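Lin2722 protein (Listeria innocua, PDB 3DS8) is of unknown function but has the alpha/beta-hydrolase fold and probably acts as a hydrolase. Local coordinates at residues T38-V41 / I47-E50; P156-F161 / S196-L201; I211-V216 / I232-W237. All coordinates share one frame; numbering follows the deposited sequence.

Contact 1 of 3, residues T38-V41 / I47-E50; sequences TMTV and IKFE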
loop_
_atom_site.group_PDB
_atom_site.type_symbol
_atom_site.label_atom_id
_atom_site.label_comp_id
_atom_site.label_asym_id
_atom_site.label_seq_id
_atom_site.Cartn_x
_atom_site.Cartn_y
_atom_site.Cartn_z
ATOM N N THR A 38 6.222 -16.804 0.384
ATOM C CA THR A 38 6.543 -15.980 -0.785
ATOM C C THR A 38 5.652 -16.412 -1.943
ATOM O O THR A 38 5.499 -17.600 -2.192
ATOM C CB THR A 38 8.042 -16.054 -1.150
ATOM O OG1 THR A 38 8.801 -15.430 -0.103
ATOM C CG2 THR A 38 8.345 -15.353 -2.500
HETATM N N MSE A 39 5.037 -15.449 -2.630
HETATM C CA MSE A 39 4.192 -15.752 -3.772
HETATM C C MSE A 39 4.631 -14.892 -4.914
HETATM O O MSE A 39 4.870 -13.717 -4.729
HETATM C CB MSE A 39 2.729 -15.406 -3.549
HETATM C CG MSE A 39 1.975 -16.289 -2.656
HETATM SE SE MSE A 39 0.043 -15.807 -2.841
HETATM C CE MSE A 39 -0.361 -16.553 -4.527
ATOM N N THR A 40 4.678 -15.452 -6.117
ATOM C CA THR A 40 4.999 -14.630 -7.253
ATOM C C THR A 40 4.044 -14.943 -8.403
ATOM O O THR A 40 3.491 -16.050 -8.488
ATOM C CB THR A 40 6.450 -14.877 -7.653
ATOM O OG1 THR A 40 6.640 -16.263 -7.876
ATOM C CG2 THR A 40 7.441 -14.454 -6.511
ATOM N N VAL A 41 3.854 -13.977 -9.288
ATOM C CA VAL A 41 2.911 -14.135 -10.417
ATOM C C VAL A 41 3.580 -13.595 -11.673
ATOM O O VAL A 41 4.425 -12.692 -11.623
ATOM C CB VAL A 41 1.509 -13.468 -10.148
ATOM C CG1 VAL A 41 1.637 -11.917 -9.936
ATOM C CG2 VAL A 41 0.480 -13.741 -11.314
ATOM N N ILE A 47 1.628 -18.955 -11.284
ATOM C CA ILE A 47 1.530 -18.497 -9.889
ATOM C C ILE A 47 2.390 -19.470 -9.081
ATOM O O ILE A 47 2.256 -20.666 -9.238
ATOM C CB ILE A 47 0.085 -18.600 -9.351
ATOM C CG1 ILE A 47 -0.857 -17.637 -10.060
ATOM C CG2 ILE A 47 0.021 -18.298 -7.833
ATOM C CD1 ILE A 47 -0.487 -16.225 -9.887
ATOM N N LYS A 48 3.215 -18.957 -8.202
ATOM C CA LYS A 48 4.105 -19.803 -7.418
ATOM C C LYS A 48 3.998 -19.423 -5.982
ATOM O O LYS A 48 4.024 -18.229 -5.679
ATOM C CB LYS A 48 5.540 -19.596 -7.854
ATOM C CG LYS A 48 6.520 -20.540 -7.172
ATOM C CD LYS A 48 8.042 -20.240 -7.504
ATOM C CE LYS A 48 8.265 -19.593 -8.898
ATOM N NZ LYS A 48 9.737 -19.608 -9.272
ATOM N N PHE A 49 3.875 -20.432 -5.126
ATOM C CA PHE A 49 3.893 -20.291 -3.672
ATOM C C PHE A 49 5.157 -20.990 -3.195
ATOM O O PHE A 49 5.440 -22.132 -3.625
ATOM C CB PHE A 49 2.777 -21.088 -2.969
ATOM C CG PHE A 49 1.363 -20.685 -3.293
ATOM C CD1 PHE A 49 0.570 -20.078 -2.324
ATOM C CD2 PHE A 49 0.795 -21.018 -4.506
ATOM C CE1 PHE A 49 -0.782 -19.769 -2.582
ATOM C CE2 PHE A 49 -0.565 -20.697 -4.788
ATOM C CZ PHE A 49 -1.343 -20.076 -3.825
ATOM N N GLU A 50 5.876 -20.344 -2.289
ATOM C CA GLU A 50 6.993 -20.976 -1.563
ATOM C C GLU A 50 6.751 -20.830 -0.076
ATOM O O GLU A 50 6.663 -19.707 0.448
ATOM C CB GLU A 50 8.312 -20.315 -1.932
ATOM C CG GLU A 50 8.688 -20.476 -3.401
ATOM C CD GLU A 50 9.856 -19.556 -3.803
ATOM O OE1 GLU A 50 9.628 -18.337 -4.095
ATOM O OE2 GLU A 50 11.006 -20.067 -3.820
HETATM O O HOH W 1 7.198 -17.791 -5.135
#
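With CG beside the backbone N (chi1 -74°) and a bend at chi3 (74°), the selenomethionine Met39 curls its methyl back over the ring of Phe49, whose own CG also lies beside its backbone N. The two residues are a non-hydrogen-bonded pair in the antiparallel beta hairpin of strands 36-42 and 46-50, at one edge of the central sheet, where 46-50 is the outermost strand. CE sits over one face of the ring, 4.0 Å from the Phe49 centroid and displaced toward the rim, while SE approaches more obliquely; together they make a CH-pi and Met-aromatic contact. The same methyl touches Ile47 CG2. A long, flexible thioether suits this place, because it can bend to touch a ring and a branched chain at once while helix 73-91 packs on the same face through Ala83 and Met84.

Thr38 with Glu50 and Thr40 with Lys48 are the hydrogen-bonded pairs, each closed by two backbone bonds such as Glu50 N to Thr38 O at 2.8 Å. Their polar or charged side chains line the other face, which is more exposed, and beta-branched threonine fits an extended backbone well. There Thr40 OG1 lies 3.5 Å from Lys48 CB, alongside the aliphatic part of the lysine. A water is hydrogen-bonded to Thr40 OG1 at 3.2 Å. The same water lies 2.7 Å from Glu50 OE1, to which it probably donates.

Contact 2 of 3, residues P156-F161 / S196-L201; sequences PQMDYF and SLATRL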
loop_
_atom_site.group_PDB
_atom_site.type_symbol
_atom_site.label_atom_id
_atom_site.label_comp_id
_atom_site.label_asym_id
_atom_site.label_seq_id
_atom_site.Cartn_x
_atom_site.Cartn_y
_atom_site.Cartn_z
ATOM N N PRO A 156 -5.379 10.907 -15.460
ATOM C CA PRO A 156 -6.342 9.832 -15.665
ATOM C C PRO A 156 -6.393 8.812 -14.530
ATOM O O PRO A 156 -7.478 8.347 -14.169
ATOM C CB PRO A 156 -5.881 9.196 -16.982
ATOM C CG PRO A 156 -5.283 10.342 -17.739
ATOM C CD PRO A 156 -4.567 11.137 -16.679
ATOM N N GLN A 157 -5.245 8.486 -13.943
ATOM C CA GLN A 157 -5.246 7.573 -12.812
ATOM C C GLN A 157 -6.020 8.167 -11.625
ATOM O O GLN A 157 -6.875 7.492 -11.029
ATOM C CB GLN A 157 -3.802 7.226 -12.415
ATOM C CG GLN A 157 -3.686 6.391 -11.158
ATOM C CD GLN A 157 -2.236 6.030 -10.883
ATOM O OE1 GLN A 157 -1.690 5.096 -11.473
ATOM N NE2 GLN A 157 -1.585 6.823 -10.037
HETATM N N MSE A 158 -5.720 9.424 -11.277
HETATM C CA MSE A 158 -6.470 10.097 -10.223
HETATM C C MSE A 158 -7.928 10.172 -10.556
HETATM O O MSE A 158 -8.766 10.049 -9.683
HETATM C CB MSE A 158 -5.999 11.529 -9.966
HETATM C CG MSE A 158 -4.887 11.685 -9.098
HETATM SE SE MSE A 158 -5.234 10.964 -7.300
HETATM C CE MSE A 158 -6.551 12.164 -6.456
ATOM N N ASP A 159 -8.275 10.436 -11.821
ATOM C CA ASP A 159 -9.679 10.505 -12.197
ATOM C C ASP A 159 -10.383 9.171 -11.870
ATOM O O ASP A 159 -11.525 9.156 -11.412
ATOM C CB ASP A 159 -9.840 10.817 -13.714
ATOM C CG ASP A 159 -9.418 12.244 -14.105
ATOM O OD1 ASP A 159 -9.347 13.158 -13.254
ATOM O OD2 ASP A 159 -9.193 12.441 -15.325
ATOM N N TYR A 160 -9.704 8.058 -12.140
ATOM C CA TYR A 160 -10.252 6.736 -11.883
ATOM C C TYR A 160 -10.478 6.554 -10.377
ATOM O O TYR A 160 -11.539 6.124 -9.958
ATOM C CB TYR A 160 -9.287 5.635 -12.392
ATOM C CG TYR A 160 -9.845 4.225 -12.230
ATOM C CD1 TYR A 160 -10.455 3.581 -13.298
ATOM C CD2 TYR A 160 -9.727 3.541 -11.026
ATOM C CE1 TYR A 160 -10.972 2.303 -13.151
ATOM C CE2 TYR A 160 -10.238 2.284 -10.874
ATOM C CZ TYR A 160 -10.851 1.669 -11.937
ATOM O OH TYR A 160 -11.368 0.393 -11.820
ATOM N N PHE A 161 -9.456 6.862 -9.596
ATOM C CA PHE A 161 -9.522 6.701 -8.122
ATOM C C PHE A 161 -10.669 7.525 -7.522
ATOM O O PHE A 161 -11.412 7.053 -6.652
ATOM C CB PHE A 161 -8.205 7.091 -7.447
ATOM C CG PHE A 161 -7.041 6.155 -7.716
ATOM C CD1 PHE A 161 -7.222 4.792 -7.946
ATOM C CD2 PHE A 161 -5.764 6.668 -7.735
ATOM C CE1 PHE A 161 -6.140 3.947 -8.164
ATOM C CE2 PHE A 161 -4.626 5.824 -7.921
ATOM C CZ PHE A 161 -4.814 4.474 -8.152
ATOM N N SER A 196 1.984 11.735 -3.626
ATOM C CA SER A 196 1.950 10.637 -2.630
ATOM C C SER A 196 0.935 10.782 -1.484
ATOM O O SER A 196 0.719 9.826 -0.719
ATOM C CB SER A 196 3.373 10.323 -2.108
ATOM O OG SER A 196 4.130 11.448 -1.875
ATOM N N LEU A 197 0.297 11.960 -1.398
ATOM C CA LEU A 197 -0.769 12.231 -0.450
ATOM C C LEU A 197 -2.116 12.454 -1.104
ATOM O O LEU A 197 -3.082 12.763 -0.410
ATOM C CB LEU A 197 -0.411 13.464 0.350
ATOM C CG LEU A 197 0.839 13.420 1.228
ATOM C CD1 LEU A 197 1.113 14.886 1.699
ATOM C CD2 LEU A 197 0.714 12.450 2.386
ATOM N N ALA A 198 -2.202 12.242 -2.412
ATOM C CA ALA A 198 -3.404 12.639 -3.156
ATOM C C ALA A 198 -4.609 11.744 -2.838
ATOM O O ALA A 198 -5.737 12.100 -3.150
ATOM C CB ALA A 198 -3.112 12.727 -4.634
ATOM N N THR A 199 -4.369 10.629 -2.143
ATOM C CA THR A 199 -5.410 9.885 -1.441
ATOM C C THR A 199 -6.334 10.778 -0.617
ATOM O O THR A 199 -7.480 10.423 -0.390
ATOM C CB THR A 199 -4.790 8.805 -0.519
ATOM O OG1 THR A 199 -3.548 9.284 0.022
ATOM C CG2 THR A 199 -4.527 7.493 -1.324
ATOM N N ARG A 200 -5.837 11.940 -0.183
ATOM C CA ARG A 200 -6.654 12.899 0.570
ATOM C C ARG A 200 -7.937 13.288 -0.150
ATOM O O ARG A 200 -8.926 13.694 0.477
ATOM C CB ARG A 200 -5.789 14.168 0.733
ATOM C CG ARG A 200 -6.312 15.212 1.510
ATOM C CD ARG A 200 -5.359 16.385 1.388
ATOM N NE ARG A 200 -4.113 16.163 2.121
ATOM C CZ ARG A 200 -3.262 17.147 2.413
ATOM N NH1 ARG A 200 -3.552 18.384 2.062
ATOM N NH2 ARG A 200 -2.140 16.909 3.076
ATOM N N LEU A 201 -7.920 13.177 -1.470
ATOM C CA LEU A 201 -9.035 13.610 -2.299
ATOM C C LEU A 201 -10.086 12.535 -2.592
ATOM O O LEU A 201 -11.119 12.844 -3.195
ATOM C CB LEU A 201 -8.504 14.215 -3.590
ATOM C CG LEU A 201 -7.474 15.347 -3.362
ATOM C CD1 LEU A 201 -7.122 15.961 -4.632
ATOM C CD2 LEU A 201 -7.968 16.420 -2.378
#
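Met158, a selenomethionine, reaches from helix 156-163 to the short 3-10 turn 198-201, and its side chain alone carries the helix's half of the contact. Its CG lies opposite the carbonyl carbon (chi1 -84°), and further bends at chi2 (-60°) and chi3 (-70°) fold the chain into a compact hook with SE and CE at its end. SE rests 3.8 Å from Ala198 CB, and CE lies 3.4 Å from Ala198 O. The methyl also lies 4.0 Å from Leu201 CB, its nearest atom of that side chain. The small Ala198 suits a backbone approached this closely, and the unbranched thioether can follow the turn's surface.

Ala198 O is also the acceptor for Leu201 N, at 3.0 Å, within the turn. On the far side, Thr199 and Arg200 point away from the helix: Thr199 OG1 bonds to Tyr210 OH, and Arg200 reaches the carbonyls of Leu146 and Phe148. Phe161 meets Phe202 and Tyr110 beside the contact. No hydrogen bond crosses between the segments; this is buried apolar packing of a helix against a connection that leads into strand 209-216 of the alpha/beta-hydrolase fold.

Contact 3 of 3, residues I211-V216 / I232-W237; sequences IEDIQV and IEKTYW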
loop_
_atom_site.group_PDB
_atom_site.type_symbol
_atom_site.label_atom_id
_atom_site.label_comp_id
_atom_site.label_asym_id
_atom_site.label_seq_id
_atom_site.Cartn_x
_atom_site.Cartn_y
_atom_site.Cartn_z
ATOM N N ILE A 211 -5.055 8.246 7.257
ATOM C CA ILE A 211 -3.987 8.906 8.007
ATOM C C ILE A 211 -2.816 9.212 7.088
ATOM O O ILE A 211 -2.435 8.364 6.280
ATOM C CB ILE A 211 -3.514 7.990 9.165
ATOM C CG1 ILE A 211 -4.702 7.619 10.083
ATOM C CG2 ILE A 211 -2.349 8.645 9.922
ATOM C CD1 ILE A 211 -4.296 6.878 11.389
ATOM N N GLU A 212 -2.270 10.433 7.179
ATOM C CA GLU A 212 -1.086 10.811 6.425
ATOM C C GLU A 212 0.118 10.902 7.355
ATOM O O GLU A 212 -0.025 11.323 8.543
ATOM C CB GLU A 212 -1.322 12.195 5.786
ATOM C CG GLU A 212 -2.444 12.176 4.758
ATOM C CD GLU A 212 -2.693 13.499 4.079
ATOM O OE1 GLU A 212 -2.287 14.545 4.602
ATOM O OE2 GLU A 212 -3.306 13.474 2.970
ATOM N N ASP A 213 1.314 10.623 6.841
ATOM C CA ASP A 213 2.563 10.812 7.616
ATOM C C ASP A 213 3.610 11.278 6.620
ATOM O O ASP A 213 3.850 10.600 5.622
ATOM C CB ASP A 213 3.032 9.463 8.213
ATOM C CG ASP A 213 4.610 9.388 8.529
ATOM O OD1 ASP A 213 4.905 9.859 9.616
ATOM O OD2 ASP A 213 5.533 8.855 7.717
ATOM N N ILE A 214 4.141 12.470 6.820
ATOM C CA ILE A 214 5.207 12.999 5.951
ATOM C C ILE A 214 6.541 12.895 6.666
ATOM O O ILE A 214 6.658 13.308 7.831
ATOM C CB ILE A 214 4.975 14.467 5.600
ATOM C CG1 ILE A 214 3.637 14.650 4.882
ATOM C CG2 ILE A 214 6.159 15.012 4.728
ATOM C CD1 ILE A 214 3.296 16.105 4.638
ATOM N N GLN A 215 7.537 12.315 6.018
ATOM C CA GLN A 215 8.870 12.311 6.521
ATOM C C GLN A 215 9.701 13.320 5.721
ATOM O O GLN A 215 9.652 13.349 4.499
ATOM C CB GLN A 215 9.537 10.930 6.419
ATOM C CG GLN A 215 8.930 9.875 7.299
ATOM C CD GLN A 215 9.334 8.492 6.843
ATOM O OE1 GLN A 215 10.543 8.211 6.637
ATOM N NE2 GLN A 215 8.343 7.613 6.690
ATOM N N VAL A 216 10.487 14.112 6.427
ATOM C CA VAL A 216 11.258 15.178 5.770
ATOM C C VAL A 216 12.751 14.944 5.922
ATOM O O VAL A 216 13.260 14.575 7.010
ATOM C CB VAL A 216 10.890 16.577 6.294
ATOM C CG1 VAL A 216 11.581 17.673 5.456
ATOM C CG2 VAL A 216 9.373 16.787 6.286
ATOM N N ILE A 232 8.874 2.162 8.933
ATOM C CA ILE A 232 8.631 0.854 9.561
ATOM C C ILE A 232 7.883 0.992 10.896
ATOM O O ILE A 232 6.914 0.229 11.182
ATOM C CB ILE A 232 9.937 0.053 9.697
ATOM C CG1 ILE A 232 10.449 -0.255 8.277
ATOM C CG2 ILE A 232 9.648 -1.246 10.481
ATOM C CD1 ILE A 232 11.891 -0.791 8.215
ATOM N N GLU A 233 8.271 1.959 11.693
ATOM C CA GLU A 233 7.577 2.242 12.971
ATOM C C GLU A 233 6.109 2.612 12.725
ATOM O O GLU A 233 5.210 2.102 13.410
ATOM C CB GLU A 233 8.278 3.358 13.732
ATOM C CG GLU A 233 9.673 3.006 14.169
ATOM C CD GLU A 233 10.615 4.238 14.259
ATOM O OE1 GLU A 233 10.132 5.381 14.472
ATOM O OE2 GLU A 233 11.837 4.039 14.119
ATOM N N LYS A 234 5.864 3.481 11.743
ATOM C CA LYS A 234 4.484 3.936 11.502
ATOM C C LYS A 234 3.613 2.783 10.966
ATOM O O LYS A 234 2.443 2.650 11.333
ATOM C CB LYS A 234 4.487 5.155 10.593
ATOM C CG LYS A 234 3.167 5.914 10.598
ATOM C CD LYS A 234 2.948 6.742 11.827
ATOM C CE LYS A 234 1.565 7.408 11.808
ATOM N NZ LYS A 234 1.235 8.163 13.066
ATOM N N THR A 235 4.213 1.961 10.098
ATOM C CA THR A 235 3.560 0.826 9.523
ATOM C C THR A 235 3.218 -0.198 10.611
ATOM O O THR A 235 2.101 -0.708 10.680
ATOM C CB THR A 235 4.406 0.219 8.352
ATOM O OG1 THR A 235 4.501 1.186 7.295
ATOM C CG2 THR A 235 3.744 -1.006 7.783
ATOM N N TYR A 236 4.195 -0.537 11.456
ATOM C CA TYR A 236 3.901 -1.401 12.591
ATOM C C TYR A 236 2.746 -0.862 13.403
ATOM O O TYR A 236 1.804 -1.604 13.715
ATOM C CB TYR A 236 5.128 -1.569 13.487
ATOM C CG TYR A 236 4.792 -2.233 14.792
ATOM C CD1 TYR A 236 4.586 -3.652 14.871
ATOM C CD2 TYR A 236 4.634 -1.476 15.943
ATOM C CE1 TYR A 236 4.279 -4.243 16.032
ATOM C CE2 TYR A 236 4.287 -2.069 17.129
ATOM C CZ TYR A 236 4.110 -3.451 17.172
ATOM O OH TYR A 236 3.819 -4.040 18.374
ATOM N N TRP A 237 2.827 0.423 13.773
ATOM C CA TRP A 237 1.765 1.058 14.557
ATOM C C TRP A 237 0.416 0.891 13.887
ATOM O O TRP A 237 -0.547 0.535 14.539
ATOM C CB TRP A 237 2.060 2.548 14.773
ATOM C CG TRP A 237 0.898 3.287 15.341
ATOM C CD1 TRP A 237 0.525 3.326 16.619
ATOM C CD2 TRP A 237 -0.022 4.087 14.623
ATOM N NE1 TRP A 237 -0.610 4.084 16.766
ATOM C CE2 TRP A 237 -0.963 4.570 15.554
ATOM C CE3 TRP A 237 -0.151 4.450 13.286
ATOM C CZ2 TRP A 237 -2.011 5.372 15.187
ATOM C CZ3 TRP A 237 -1.198 5.256 12.939
ATOM C CH2 TRP A 237 -2.096 5.720 13.900
#
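Ile211 CD1 meets the six-membered ring of Trp237 at its edge, near the ring plane, 3.5 Å from CH2 and 3.8 Å from CZ3. The two side chains come from opposite directions, the isoleucine from strand 209-216 and the indole from helix 229-240. Trp237 has CG anti to its backbone N (chi1 169°), which carries the benzo end toward the strand. The buried isoleucine can send CD1 to the indole edge, and the broad, partly exposed indole spans from helix to strand. One turn earlier on the helix, Lys234 is the second point of contact: its CG lies 4.3 Å from Asp213 CB, and its NZ is 3.7 Å above one face of the indole, offset toward the rim. Lysine suits this partly exposed place: its CG lies loosely beside the strand while the rest of the chain carries the ammonium group over the indole face.

In the next shell, Asp213 is held from within its own strand. Gln215 NE2 donates to Asp213 OD2 at 3.2 Å, nearly straight at 164° and with the acceptor close to the amide plane. Gln215 OE1 bonds to Thr228 OG1, just before the helix, and NE2 also to Ser231 OG in its first turn. Backbone bonds to strand 173-180 hold Ile211 and Asp213 in the sheet, and Phe242 meets Trp237. Strand, helix and strand 248-250 form a beta-alpha-beta unit of the hydrolase fold.

Between the segments the attachment is mainly apolar. Asp213 OD1 and Lys234 NZ remain 5.3 Å apart, too far for a salt bridge, although their opposite charges probably attract weakly.

Contact 1 lies at one edge of the sheet, and contacts 2 and 3 lie on the opposite side of the chain's centre; its centre is about 30 Å from that of contact 2 and about 28 Å from that of contact 3. Contacts 1 and 3 both use the central sheet, one joining two strands by backbone bonds, the other a strand to a helix by side chains. Contact 2 is buried and apolar, whereas contacts 1 and 3 are partly buried and include charged residues. Contacts 2 and 3 touch directly: Arg200 NH2 forms a salt bridge with Glu212 OE1 at 2.8 Å, and Leu197 packs on Ile214, tying the 3-10 turn to strand 209-216.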